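Local coordinates for cellulosomal scaffoldin adaptor protein B (Acetivibrio cellulolyticus, PDB 4U3S) that contributes a type II cohesin domain to the cellulosome scaffold, a module that probably docks partner proteins by binding their dockerins, at residues 35-40 against 89-94; 55-60 against 80-85; 62-67 against 113-118; 141-146 against 157-162. All coordinates share one frame; numbering follows the deposited sequence.

Overall arrangement
The chain is the third type II cohesin domain of the scaffoldin, a beta-sandwich of two sheets. Interaction 1 pairs strands 32-40 and 88-95 in the antiparallel sheet. Interaction 2, nested within the loop that interaction 1 closes, joins the loop after strand 46-49 to the turn leading into strand 88-95, its centre about 12 Å from that of interaction 1. Interaction 3 adds strand 64-65 to strand 111-120 of the mixed sheet. Interaction 4 comes last and joins the two sheets, its centre about 21 Å from that of interaction 2, across the chain's centre. Another protein's chain packs on the polar face of interaction 1, consistent with partner binding there.

Interaction 1 (35-40 against 89-94); sequences YQVNIK and LNLSRS
The Tyr-35 ring lies against segment 89-94, with Arg-93 N 3.6 Å above one face toward the rim and Leu-91 CB and Val-37 N at the edge, in plane. It belongs to an antiparallel ladder of the cohesin beta-sandwich, in which hydrogen-bonded pairs such as Val-37 with Leu-91 turn their side chains into the core. The ring is carried over the neighbouring strand because CG sits between the backbone N and carbonyl carbon (chi1 75°). Further along this sheet face, Ile-39 CD1 packs on Leu-91 CD1 at 3.8 Å, and Leu-91 in turn meets Val-116 of the facing sheet.

The other face of the ladder is polar. The Gln-36 and Asn-90 amides stand at 89° to each other, and Gln-36 NE2 donates to Asn-90 OD1 at 2.9 Å. Asn-90 ND2 donates onward to Asn-38 OD1, also at 2.9 Å, on an in-plane lone pair. Gln-36 OE1 bonds to the backbone of another protein's chain, which also packs on Asn-90 and Ser-92, as expected of a cohesin's partner-binding face. Tyr-35 O is gripped twice, by Arg-93 N at 3.1 Å and by Ser-92 OG at 2.8 Å, the hydroxyl tilted 22° from the carbonyl plane.

Interaction 2 (55-60 against 80-85); sequences VAYTNS and GVHKIS
Asn-59 OD1 accepts the backbone N-H of Ile-84 in a short, nearly straight bond of 2.7 Å (167° at the hydrogen), binding loop 55-60 to the start of a 3-10 segment. The other branch of the same amide also works: Asn-59 ND2 donates to a water, 2.9 Å away, which accepts from Ser-85 N as well. The two branches thus serve successive backbone N-H groups, one directly and one through solvent. The backbone of this residue joins in, because Asn-59 O takes the N-H of His-82 at 2.9 Å.

Around this clamp the side chains are arranged more loosely. Ile-84 brings CD1 to 3.6 Å from Tyr-57 O, its CG1 set between the backbone N and carbonyl carbon (chi1 59°). The Tyr-57 and His-82 rings are nearly parallel, 14° apart, but slid so far that they barely overlap. Thr-58 O lies at the edge of the imidazole, 3.3 Å from His-82 CD2 and near the ring plane. Within its own loop Thr-58 OG1 accepts from Ser-60 N, an ST turn.

The imidazole is held at both nitrogens, His-82 ND1 bonding to Asn-90 N and NE2 to Ser-61 O. The ring thereby links Ser-61, just after loop 55-60, to Asn-90 of strand 88-95. Since ND1 faces an N-H and NE2 a carbonyl, the pattern is consistent with a neutral ring carrying its proton on NE2.

Interaction 3 (62-67 against 113-118); sequences LPTSGE and VAVVGF
Thr-64 and Val-115 form the tight centre of this contact, an antiparallel hydrogen-bonded pair between a short, weakly bonded strand and strand 111-120 of the cohesin sandwich. Val-115 N donates to Thr-64 O at 2.8 Å, and Thr-64 N returns a bond to Val-115 O at 3.1 Å. The first donor stands 26° out of the carbonyl plane, whereas the second lies in it. Both side chains leave on the same face, and Thr-64 CB comes to 4.0 Å from Val-115 CB. Thr-64 CB also rests 3.4 Å from Val-115 O, next to the bond that this carbonyl accepts. Ala-114 CA approaches Thr-64 O as well, at 3.3 Å, adding a CA-H...O contact to the same oxygen. One residue back, Pro-63 CB meets Ala-114 CB in a looser apolar touch on the side that leads into the core.

Toward Gly-66 the pairing gives way to a water, which accepts from Gly-66 N at 2.9 Å and donates to Val-113 O at 2.7 Å. With no side chain in the way, Gly-66 CA can still come within 4.2 Å of Val-113 CA. The loss of direct pairing falls at a classic beta bulge, in which Val-113 and Ala-114 both face Val-24 of strand 19-27.

Strand 111-120 pairs with strand 19-27 and also with strands 46-49 and 64-65, while Pro-63, Val-113 and Ala-114 pack on Tyr-35 of strand 32-40 in the facing sheet.

Interaction 4 (141-146 against 157-162); sequences IGTTLF and YSVIQP
Leu-145 and Tyr-157 meet at one end of a junction between the two sheets of the cohesin beta-sandwich, where strand 143-147 of one approaches strand 158-160 of the other. The interaction is of the CH-pi kind. Leu-145 CD1 sits over the middle of the Tyr-157 ring, 3.5 Å from its centroid and only 9° off the normal, so the methyl is nearly equidistant from the ring atoms. The ring reaches it because Tyr-157 CG lies between the backbone N and carbonyl carbon (chi1 73°). Ile-5 of strand 4-9 touches both residues.

Apolar and mixed contacts continue beyond the ring. Thr-143 and Val-159 meet tip to tip, with Val-159 CG2 3.7 Å from Thr-143 OG1, and Ile-141 CD1 lies 4.2 Å from Val-159 CB. At the more exposed end Ile-141 CG2 rests 3.6 Å from Gln-161 NE2, while Gln-161 OE1 is bonded to Phe-130 N of strand 129-130.

Polar contacts gather at the buried phenol. Thr-143 OG1, which also bonds to Ile-140 O, lies at the edge of the Tyr-157 ring, in its plane. A water in the same plane joins Tyr-157 OH, 2.8 Å away, to the backbone of strand 143-147, where it accepts from Leu-145 N at 3.0 Å. Tyr-157 OH lies between this water and Thr-143 OG1, 2.8 Å from the latter.

Interaction 1 (35-40 against 89-94)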
loop_
_atom_site.group_PDB
_atom_site.type_symbol
_atom_site.label_atom_id
_atom_site.label_comp_id
_atom_site.label_asym_id
_atom_site.label_seq_id
_atom_site.Cartn_x
_atom_site.Cartn_y
_atom_site.Cartn_z
ATOM N N TYR A 35 6.662 -9.863 -1.006
ATOM C CA TYR A 35 5.628 -9.974 -2.016
ATOM C C TYR A 35 4.464 -9.048 -1.645
ATOM O O TYR A 35 4.212 -8.788 -0.465
ATOM C CB TYR A 35 5.091 -11.446 -2.135
ATOM C CG TYR A 35 4.175 -11.824 -0.996
ATOM C CD1 TYR A 35 4.687 -12.376 0.165
ATOM C CD2 TYR A 35 2.808 -11.520 -1.030
ATOM C CE1 TYR A 35 3.867 -12.638 1.242
ATOM C CE2 TYR A 35 1.990 -11.749 0.054
ATOM C CZ TYR A 35 2.517 -12.323 1.183
ATOM O OH TYR A 35 1.689 -12.533 2.260
ATOM N N GLN A 36 3.704 -8.685 -2.659
ATOM C CA GLN A 36 2.339 -8.157 -2.447
ATOM C C GLN A 36 1.505 -8.806 -3.532
ATOM O O GLN A 36 1.886 -8.758 -4.696
ATOM C CB GLN A 36 2.289 -6.632 -2.529
ATOM C CG GLN A 36 0.867 -6.089 -2.501
ATOM C CD GLN A 36 0.776 -4.569 -2.453
ATOM O OE1 GLN A 36 1.757 -3.861 -2.714
ATOM N NE2 GLN A 36 -0.403 -4.064 -2.163
ATOM N N VAL A 37 0.395 -9.421 -3.175
ATOM C CA VAL A 37 -0.489 -10.025 -4.163
ATOM C C VAL A 37 -1.928 -9.634 -3.941
ATOM O O VAL A 37 -2.370 -9.412 -2.801
ATOM C CB VAL A 37 -0.381 -11.584 -4.239
ATOM C CG1 VAL A 37 0.975 -12.022 -4.725
ATOM C CG2 VAL A 37 -0.725 -12.269 -2.927
ATOM N N ASN A 38 -2.658 -9.557 -5.051
ATOM C CA ASN A 38 -4.057 -9.221 -5.067
ATOM C C ASN A 38 -4.822 -10.426 -5.615
ATOM O O ASN A 38 -4.544 -10.912 -6.704
ATOM C CB ASN A 38 -4.252 -7.996 -5.951
ATOM C CG ASN A 38 -5.600 -7.353 -5.762
ATOM O OD1 ASN A 38 -5.822 -6.649 -4.758
ATOM N ND2 ASN A 38 -6.523 -7.601 -6.715
ATOM N N ILE A 39 -5.815 -10.879 -4.872
ATOM C CA ILE A 39 -6.519 -12.135 -5.164
ATOM C C ILE A 39 -8.016 -11.864 -5.232
ATOM O O ILE A 39 -8.558 -11.172 -4.365
ATOM C CB ILE A 39 -6.230 -13.157 -4.066
ATOM C CG1 ILE A 39 -4.748 -13.571 -4.101
ATOM C CG2 ILE A 39 -7.135 -14.369 -4.187
ATOM C CD1 ILE A 39 -4.315 -14.347 -2.868
ATOM N N LYS A 40 -8.653 -12.418 -6.255
ATOM C CA LYS A 40 -10.080 -12.274 -6.506
ATOM C C LYS A 40 -10.750 -13.612 -6.286
ATOM O O LYS A 40 -10.305 -14.630 -6.848
ATOM C CB LYS A 40 -10.329 -11.824 -7.960
ATOM C CG LYS A 40 -11.796 -11.553 -8.293
ATOM C CD LYS A 40 -12.298 -10.283 -7.599
ATOM C CE LYS A 40 -13.780 -10.003 -7.830
ATOM N NZ LYS A 40 -14.677 -10.929 -7.088
ATOM N N LEU A 89 -8.878 -9.943 -1.843
ATOM C CA LEU A 89 -7.844 -9.921 -0.806
ATOM C C LEU A 89 -6.582 -9.269 -1.356
ATOM O O LEU A 89 -6.221 -9.444 -2.539
ATOM C CB LEU A 89 -7.482 -11.320 -0.342
ATOM C CG LEU A 89 -8.635 -12.222 0.081
ATOM C CD1 LEU A 89 -8.097 -13.570 0.525
ATOM C CD2 LEU A 89 -9.482 -11.533 1.149
ATOM N N ASN A 90 -5.937 -8.487 -0.496
ATOM C CA ASN A 90 -4.638 -7.962 -0.798
ATOM C C ASN A 90 -3.710 -8.190 0.383
ATOM O O ASN A 90 -3.965 -7.708 1.487
ATOM C CB ASN A 90 -4.741 -6.495 -1.143
ATOM C CG ASN A 90 -3.492 -6.005 -1.798
ATOM O OD1 ASN A 90 -2.506 -5.722 -1.133
ATOM N ND2 ASN A 90 -3.515 -5.916 -3.107
ATOM N N LEU A 91 -2.663 -8.956 0.131
ATOM C CA LEU A 91 -1.778 -9.499 1.161
ATOM C C LEU A 91 -0.367 -9.074 0.845
ATOM O O LEU A 91 0.024 -9.048 -0.310
ATOM C CB LEU A 91 -1.815 -11.033 1.057
ATOM C CG LEU A 91 -3.147 -11.752 0.861
ATOM C CD1 LEU A 91 -2.918 -13.201 0.507
ATOM C CD2 LEU A 91 -3.842 -11.652 2.199
ATOM N N SER A 92 0.428 -8.752 1.848
ATOM C CA SER A 92 1.813 -8.415 1.626
ATOM C C SER A 92 2.667 -8.812 2.837
ATOM O O SER A 92 2.189 -8.760 3.977
ATOM C CB SER A 92 1.950 -6.912 1.417
ATOM O OG SER A 92 3.323 -6.644 1.144
ATOM N N ARG A 93 3.905 -9.223 2.570
ATOM C CA ARG A 93 4.887 -9.444 3.635
ATOM C C ARG A 93 6.270 -9.180 3.072
ATOM O O ARG A 93 6.520 -9.459 1.887
ATOM C CB ARG A 93 4.786 -10.866 4.167
ATOM C CG ARG A 93 5.599 -11.161 5.405
ATOM C CD ARG A 93 5.277 -12.562 5.948
ATOM N NE ARG A 93 6.157 -12.842 7.081
ATOM C CZ ARG A 93 5.839 -12.691 8.362
ATOM N NH1 ARG A 93 4.629 -12.307 8.725
ATOM N NH2 ARG A 93 6.747 -12.915 9.299
ATOM N N SER A 94 7.168 -8.640 3.904
ATOM C CA SER A 94 8.478 -8.238 3.420
ATOM C C SER A 94 9.433 -8.044 4.577
ATOM O O SER A 94 9.020 -7.893 5.707
ATOM C CB SER A 94 8.376 -6.928 2.624
ATOM O OG SER A 94 7.856 -5.859 3.453
#

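Interaction 2 (55-60 against 80-85)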
loop_
_atom_site.group_PDB
_atom_site.type_symbol
_atom_site.label_atom_id
_atom_site.label_comp_id
_atom_site.label_asym_id
_atom_site.label_seq_id
_atom_site.Cartn_x
_atom_site.Cartn_y
_atom_site.Cartn_z
ATOM N N VAL A 55 -11.195 -18.425 11.784
ATOM C CA VAL A 55 -11.766 -17.104 12.091
ATOM C C VAL A 55 -11.907 -16.321 10.776
ATOM O O VAL A 55 -10.941 -16.171 10.016
ATOM C CB VAL A 55 -10.904 -16.302 13.105
ATOM C CG1 VAL A 55 -11.444 -14.884 13.279
ATOM C CG2 VAL A 55 -10.857 -16.976 14.464
ATOM N N ALA A 56 -13.126 -15.860 10.500
ATOM C CA ALA A 56 -13.393 -15.149 9.246
ATOM C C ALA A 56 -12.543 -13.904 9.131
ATOM O O ALA A 56 -12.339 -13.190 10.108
ATOM C CB ALA A 56 -14.857 -14.771 9.139
ATOM N N TYR A 57 -12.079 -13.638 7.910
ATOM C CA TYR A 57 -11.356 -12.435 7.631
ATOM C C TYR A 57 -12.264 -11.229 7.702
ATOM O O TYR A 57 -13.382 -11.255 7.168
ATOM C CB TYR A 57 -10.777 -12.428 6.206
ATOM C CG TYR A 57 -9.448 -13.149 6.022
ATOM C CD1 TYR A 57 -8.912 -13.969 7.008
ATOM C CD2 TYR A 57 -8.730 -12.991 4.854
ATOM C CE1 TYR A 57 -7.701 -14.588 6.834
ATOM C CE2 TYR A 57 -7.524 -13.640 4.650
ATOM C CZ TYR A 57 -7.022 -14.444 5.637
ATOM O OH TYR A 57 -5.819 -15.079 5.442
ATOM N N THR A 58 -11.740 -10.177 8.298
ATOM C CA THR A 58 -12.278 -8.822 8.138
ATOM C C THR A 58 -11.382 -8.182 7.092
ATOM O O THR A 58 -10.432 -8.802 6.609
ATOM C CB THR A 58 -12.193 -7.989 9.431
ATOM O OG1 THR A 58 -10.819 -7.725 9.753
ATOM C CG2 THR A 58 -12.867 -8.692 10.583
ATOM N N ASN A 59 -11.630 -6.916 6.747
ATOM C CA ASN A 59 -10.796 -6.279 5.734
ATOM C C ASN A 59 -9.375 -5.959 6.212
ATOM O O ASN A 59 -8.573 -5.429 5.439
ATOM C CB ASN A 59 -11.501 -5.014 5.211
ATOM C CG ASN A 59 -12.629 -5.334 4.260
ATOM O OD1 ASN A 59 -12.661 -6.411 3.661
ATOM N ND2 ASN A 59 -13.549 -4.394 4.092
ATOM N N SER A 60 -9.046 -6.283 7.471
ATOM C CA SER A 60 -7.685 -6.060 7.971
ATOM C C SER A 60 -6.944 -7.353 8.371
ATOM O O SER A 60 -5.832 -7.296 8.883
ATOM C CB SER A 60 -7.704 -5.090 9.139
ATOM O OG SER A 60 -8.489 -5.602 10.199
ATOM N N GLY A 80 -2.502 -6.635 5.463
ATOM C CA GLY A 80 -3.710 -7.216 4.923
ATOM C C GLY A 80 -4.733 -6.119 4.745
ATOM O O GLY A 80 -5.118 -5.413 5.702
ATOM N N VAL A 81 -5.124 -5.897 3.494
ATOM C CA VAL A 81 -6.022 -4.792 3.198
ATOM C C VAL A 81 -7.002 -5.267 2.164
ATOM O O VAL A 81 -6.713 -5.221 0.950
ATOM C CB VAL A 81 -5.268 -3.555 2.672
ATOM C CG1 VAL A 81 -6.211 -2.396 2.413
ATOM C CG2 VAL A 81 -4.172 -3.144 3.608
ATOM N N HIS A 82 -8.158 -5.731 2.615
ATOM C CA HIS A 82 -9.068 -6.448 1.709
ATOM C C HIS A 82 -10.344 -5.663 1.439
ATOM O O HIS A 82 -10.622 -4.647 2.101
ATOM C CB HIS A 82 -9.454 -7.804 2.299
ATOM C CG HIS A 82 -8.312 -8.493 2.978
ATOM N ND1 HIS A 82 -7.118 -8.734 2.347
ATOM C CD2 HIS A 82 -8.136 -8.864 4.267
ATOM C CE1 HIS A 82 -6.268 -9.282 3.197
ATOM N NE2 HIS A 82 -6.874 -9.381 4.370
ATOM N N LYS A 83 -11.120 -6.163 0.476
ATOM C CA LYS A 83 -12.495 -5.728 0.267
ATOM C C LYS A 83 -13.360 -6.968 0.202
ATOM O O LYS A 83 -13.736 -7.426 -0.888
ATOM C CB LYS A 83 -12.609 -4.900 -1.017
ATOM C CG LYS A 83 -11.744 -3.663 -0.962
ATOM C CD LYS A 83 -11.949 -2.769 -2.163
ATOM C CE LYS A 83 -10.994 -1.599 -2.088
ATOM N NZ LYS A 83 -11.205 -0.675 -3.226
ATOM N N ILE A 84 -13.655 -7.546 1.366
ATOM C CA ILE A 84 -14.312 -8.845 1.356
ATOM C C ILE A 84 -15.690 -8.842 0.650
ATOM O O ILE A 84 -16.068 -9.836 0.039
ATOM C CB ILE A 84 -14.411 -9.501 2.742
ATOM C CG1 ILE A 84 -15.190 -8.617 3.707
ATOM C CG2 ILE A 84 -13.021 -9.873 3.259
ATOM C CD1 ILE A 84 -15.579 -9.364 4.977
ATOM N N SER A 85 -16.397 -7.712 0.673
ATOM C CA SER A 85 -17.704 -7.607 -0.008
ATOM C C SER A 85 -17.592 -7.712 -1.546
ATOM O O SER A 85 -18.564 -8.037 -2.242
ATOM C CB SER A 85 -18.407 -6.302 0.390
ATOM O OG SER A 85 -17.762 -5.147 -0.151
HETATM O O HOH W 1 -15.632 -5.318 2.245
#

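Interaction 3 (62-67 against 113-118)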
loop_
_atom_site.group_PDB
_atom_site.type_symbol
_atom_site.label_atom_id
_atom_site.label_comp_id
_atom_site.label_asym_id
_atom_site.label_seq_id
_atom_site.Cartn_x
_atom_site.Cartn_y
_atom_site.Cartn_z
ATOM N N LEU A 62 -4.703 -10.565 8.720
ATOM C CA LEU A 62 -3.375 -10.797 8.179
ATOM C C LEU A 62 -3.184 -12.204 7.643
ATOM O O LEU A 62 -3.749 -13.159 8.169
ATOM C CB LEU A 62 -2.319 -10.436 9.222
ATOM C CG LEU A 62 -2.416 -8.977 9.670
ATOM C CD1 LEU A 62 -1.579 -8.728 10.912
ATOM C CD2 LEU A 62 -1.970 -8.039 8.563
ATOM N N PRO A 63 -2.362 -12.333 6.587
ATOM C CA PRO A 63 -2.104 -13.662 6.029
ATOM C C PRO A 63 -1.313 -14.536 7.000
ATOM O O PRO A 63 -0.532 -14.041 7.820
ATOM C CB PRO A 63 -1.236 -13.367 4.802
ATOM C CG PRO A 63 -0.640 -12.046 5.046
ATOM C CD PRO A 63 -1.623 -11.278 5.876
ATOM N N THR A 64 -1.516 -15.839 6.877
ATOM C CA THR A 64 -0.743 -16.810 7.611
ATOM C C THR A 64 0.612 -16.949 6.925
ATOM O O THR A 64 0.687 -16.988 5.693
ATOM C CB THR A 64 -1.534 -18.122 7.678
ATOM O OG1 THR A 64 -2.719 -17.871 8.441
ATOM C CG2 THR A 64 -0.705 -19.240 8.312
ATOM N N SER A 65 1.682 -16.988 7.722
ATOM C CA SER A 65 3.025 -17.077 7.180
ATOM C C SER A 65 3.345 -18.433 6.579
ATOM O O SER A 65 2.810 -19.470 6.973
ATOM C CB SER A 65 4.056 -16.738 8.246
ATOM O OG SER A 65 3.890 -15.401 8.686
ATOM N N GLY A 66 4.160 -18.374 5.530
ATOM C CA GLY A 66 4.750 -19.561 4.900
ATOM C C GLY A 66 6.130 -19.850 5.460
ATOM O O GLY A 66 6.471 -19.396 6.546
ATOM N N GLU A 67 6.939 -20.590 4.703
ATOM C CA GLU A 67 8.298 -20.924 5.141
ATOM C C GLU A 67 9.295 -19.773 4.927
ATOM O O GLU A 67 10.325 -19.705 5.608
ATOM C CB GLU A 67 8.796 -22.214 4.494
ATOM C CG GLU A 67 9.028 -22.196 3.022
ATOM C CD GLU A 67 8.947 -23.600 2.441
ATOM O OE1 GLU A 67 9.553 -24.535 3.021
ATOM O OE2 GLU A 67 8.254 -23.783 1.435
ATOM N N VAL A 113 4.934 -18.597 0.843
ATOM C CA VAL A 113 5.041 -17.232 1.364
ATOM C C VAL A 113 3.818 -16.757 2.122
ATOM O O VAL A 113 3.895 -15.811 2.918
ATOM C CB VAL A 113 5.404 -16.209 0.300
ATOM C CG1 VAL A 113 6.737 -16.567 -0.332
ATOM C CG2 VAL A 113 4.291 -16.003 -0.730
ATOM N N ALA A 114 2.685 -17.389 1.859
ATOM C CA ALA A 114 1.457 -17.024 2.535
ATOM C C ALA A 114 0.452 -18.143 2.425
ATOM O O ALA A 114 0.462 -18.933 1.463
ATOM C CB ALA A 114 0.877 -15.777 1.920
ATOM N N VAL A 115 -0.445 -18.189 3.401
ATOM C CA VAL A 115 -1.579 -19.106 3.358
ATOM C C VAL A 115 -2.846 -18.319 3.715
ATOM O O VAL A 115 -2.859 -17.508 4.643
ATOM C CB VAL A 115 -1.424 -20.330 4.298
ATOM C CG1 VAL A 115 -2.444 -21.400 3.943
ATOM C CG2 VAL A 115 -0.027 -20.933 4.200
ATOM N N VAL A 116 -3.891 -18.546 2.930
ATOM C CA VAL A 116 -5.212 -17.996 3.206
ATOM C C VAL A 116 -6.206 -19.143 3.181
ATOM O O VAL A 116 -6.008 -20.155 2.533
ATOM C CB VAL A 116 -5.609 -16.823 2.251
ATOM C CG1 VAL A 116 -4.525 -15.750 2.275
ATOM C CG2 VAL A 116 -5.796 -17.263 0.831
ATOM N N GLY A 117 -7.268 -19.011 3.947
ATOM C CA GLY A 117 -8.281 -20.044 4.056
ATOM C C GLY A 117 -9.525 -19.614 3.301
ATOM O O GLY A 117 -9.841 -18.432 3.243
ATOM N N PHE A 118 -10.222 -20.567 2.694
ATOM C CA PHE A 118 -11.525 -20.309 2.083
ATOM C C PHE A 118 -12.543 -21.362 2.547
ATOM O O PHE A 118 -12.362 -22.570 2.319
ATOM C CB PHE A 118 -11.428 -20.329 0.568
ATOM C CG PHE A 118 -10.679 -19.155 -0.012
ATOM C CD1 PHE A 118 -11.244 -17.880 -0.006
ATOM C CD2 PHE A 118 -9.419 -19.314 -0.570
ATOM C CE1 PHE A 118 -10.562 -16.795 -0.549
ATOM C CE2 PHE A 118 -8.740 -18.238 -1.091
ATOM C CZ PHE A 118 -9.320 -16.979 -1.108
HETATM O O HOH W 2 5.595 -15.967 4.999
#

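Interaction 4 (141-146 against 157-162)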
loop_
_atom_site.group_PDB
_atom_site.type_symbol
_atom_site.label_atom_id
_atom_site.label_comp_id
_atom_site.label_asym_id
_atom_site.label_seq_id
_atom_site.Cartn_x
_atom_site.Cartn_y
_atom_site.Cartn_z
ATOM N N ILE A 141 -0.183 -9.574 -13.445
ATOM C CA ILE A 141 -1.430 -10.216 -13.057
ATOM C C ILE A 141 -1.621 -10.133 -11.542
ATOM O O ILE A 141 -1.802 -11.149 -10.907
ATOM C CB ILE A 141 -1.533 -11.685 -13.539
ATOM C CG1 ILE A 141 -1.050 -11.817 -14.982
ATOM C CG2 ILE A 141 -2.968 -12.161 -13.441
ATOM C CD1 ILE A 141 -1.207 -13.211 -15.581
ATOM N N GLY A 142 -1.541 -8.938 -10.972
ATOM C CA GLY A 142 -1.840 -8.771 -9.534
ATOM C C GLY A 142 -0.761 -9.209 -8.578
ATOM O O GLY A 142 -1.031 -9.428 -7.413
ATOM N N THR A 143 0.473 -9.362 -9.087
ATOM C CA THR A 143 1.600 -9.760 -8.268
ATOM C C THR A 143 2.746 -8.772 -8.392
ATOM O O THR A 143 3.075 -8.297 -9.503
ATOM C CB THR A 143 2.136 -11.187 -8.597
ATOM O OG1 THR A 143 2.829 -11.206 -9.853
ATOM C CG2 THR A 143 1.013 -12.198 -8.611
ATOM N N THR A 144 3.371 -8.478 -7.250
ATOM C CA THR A 144 4.624 -7.745 -7.239
ATOM C C THR A 144 5.587 -8.428 -6.293
ATOM O O THR A 144 5.244 -8.696 -5.134
ATOM C CB THR A 144 4.440 -6.267 -6.806
ATOM O OG1 THR A 144 3.791 -6.212 -5.533
ATOM C CG2 THR A 144 3.615 -5.497 -7.806
ATOM N N LEU A 145 6.749 -8.795 -6.807
ATOM C CA LEU A 145 7.794 -9.439 -6.019
ATOM C C LEU A 145 9.001 -8.526 -5.966
ATOM O O LEU A 145 9.236 -7.744 -6.899
ATOM C CB LEU A 145 8.181 -10.788 -6.632
ATOM C CG LEU A 145 6.992 -11.700 -6.921
ATOM C CD1 LEU A 145 7.479 -12.950 -7.643
ATOM C CD2 LEU A 145 6.227 -12.042 -5.643
ATOM N N PHE A 146 9.775 -8.630 -4.876
ATOM C CA PHE A 146 10.871 -7.704 -4.601
ATOM C C PHE A 146 12.131 -8.453 -4.197
ATOM O O PHE A 146 12.050 -9.547 -3.662
ATOM C CB PHE A 146 10.462 -6.744 -3.474
ATOM C CG PHE A 146 9.301 -5.852 -3.856
ATOM C CD1 PHE A 146 8.008 -6.313 -3.747
ATOM C CD2 PHE A 146 9.508 -4.596 -4.358
ATOM C CE1 PHE A 146 6.939 -5.518 -4.140
ATOM C CE2 PHE A 146 8.430 -3.786 -4.730
ATOM C CZ PHE A 146 7.156 -4.253 -4.624
ATOM N N TYR A 157 9.651 -13.919 -14.173
ATOM C CA TYR A 157 8.810 -14.962 -13.570
ATOM C C TYR A 157 7.419 -15.009 -14.195
ATOM O O TYR A 157 6.920 -14.004 -14.691
ATOM C CB TYR A 157 8.729 -14.787 -12.046
ATOM C CG TYR A 157 7.871 -13.620 -11.585
ATOM C CD1 TYR A 157 8.408 -12.338 -11.451
ATOM C CD2 TYR A 157 6.532 -13.797 -11.262
ATOM C CE1 TYR A 157 7.623 -11.268 -11.026
ATOM C CE2 TYR A 157 5.753 -12.740 -10.848
ATOM C CZ TYR A 157 6.303 -11.483 -10.722
ATOM O OH TYR A 157 5.487 -10.439 -10.311
ATOM N N SER A 158 6.791 -16.179 -14.114
ATOM C CA SER A 158 5.457 -16.433 -14.624
ATOM C C SER A 158 4.494 -16.471 -13.448
ATOM O O SER A 158 4.876 -16.774 -12.320
ATOM C CB SER A 158 5.383 -17.778 -15.352
ATOM O OG SER A 158 6.277 -17.839 -16.444
ATOM N N VAL A 159 3.249 -16.134 -13.738
ATOM C CA VAL A 159 2.149 -16.289 -12.798
ATOM C C VAL A 159 1.314 -17.494 -13.222
ATOM O O VAL A 159 0.772 -17.560 -14.337
ATOM C CB VAL A 159 1.290 -15.031 -12.715
ATOM C CG1 VAL A 159 0.130 -15.223 -11.734
ATOM C CG2 VAL A 159 2.153 -13.864 -12.269
ATOM N N ILE A 160 1.236 -18.485 -12.329
ATOM C CA ILE A 160 0.509 -19.697 -12.651
ATOM C C ILE A 160 -0.705 -19.736 -11.747
ATOM O O ILE A 160 -0.580 -19.911 -10.534
ATOM C CB ILE A 160 1.366 -20.975 -12.455
ATOM C CG1 ILE A 160 2.676 -20.854 -13.225
ATOM C CG2 ILE A 160 0.564 -22.194 -12.857
ATOM C CD1 ILE A 160 3.755 -21.802 -12.750
ATOM N N GLN A 161 -1.879 -19.546 -12.334
ATOM C CA GLN A 161 -3.124 -19.545 -11.589
ATOM C C GLN A 161 -3.468 -20.970 -11.127
ATOM O O GLN A 161 -3.169 -21.955 -11.821
ATOM C CB GLN A 161 -4.270 -19.025 -12.468
ATOM C CG GLN A 161 -4.104 -17.610 -13.006
ATOM C CD GLN A 161 -4.285 -16.514 -11.965
ATOM O OE1 GLN A 161 -4.337 -16.745 -10.733
ATOM N NE2 GLN A 161 -4.427 -15.302 -12.460
ATOM N N PRO A 162 -4.132 -21.075 -9.963
ATOM C CA PRO A 162 -4.525 -22.395 -9.498
ATOM C C PRO A 162 -5.693 -22.938 -10.321
ATOM O O PRO A 162 -6.375 -22.198 -11.033
ATOM C CB PRO A 162 -4.919 -22.135 -8.048
ATOM C CG PRO A 162 -5.473 -20.755 -8.055
ATOM C CD PRO A 162 -4.600 -20.013 -9.057
HETATM O O HOH W 3 6.859 -8.068 -9.730
#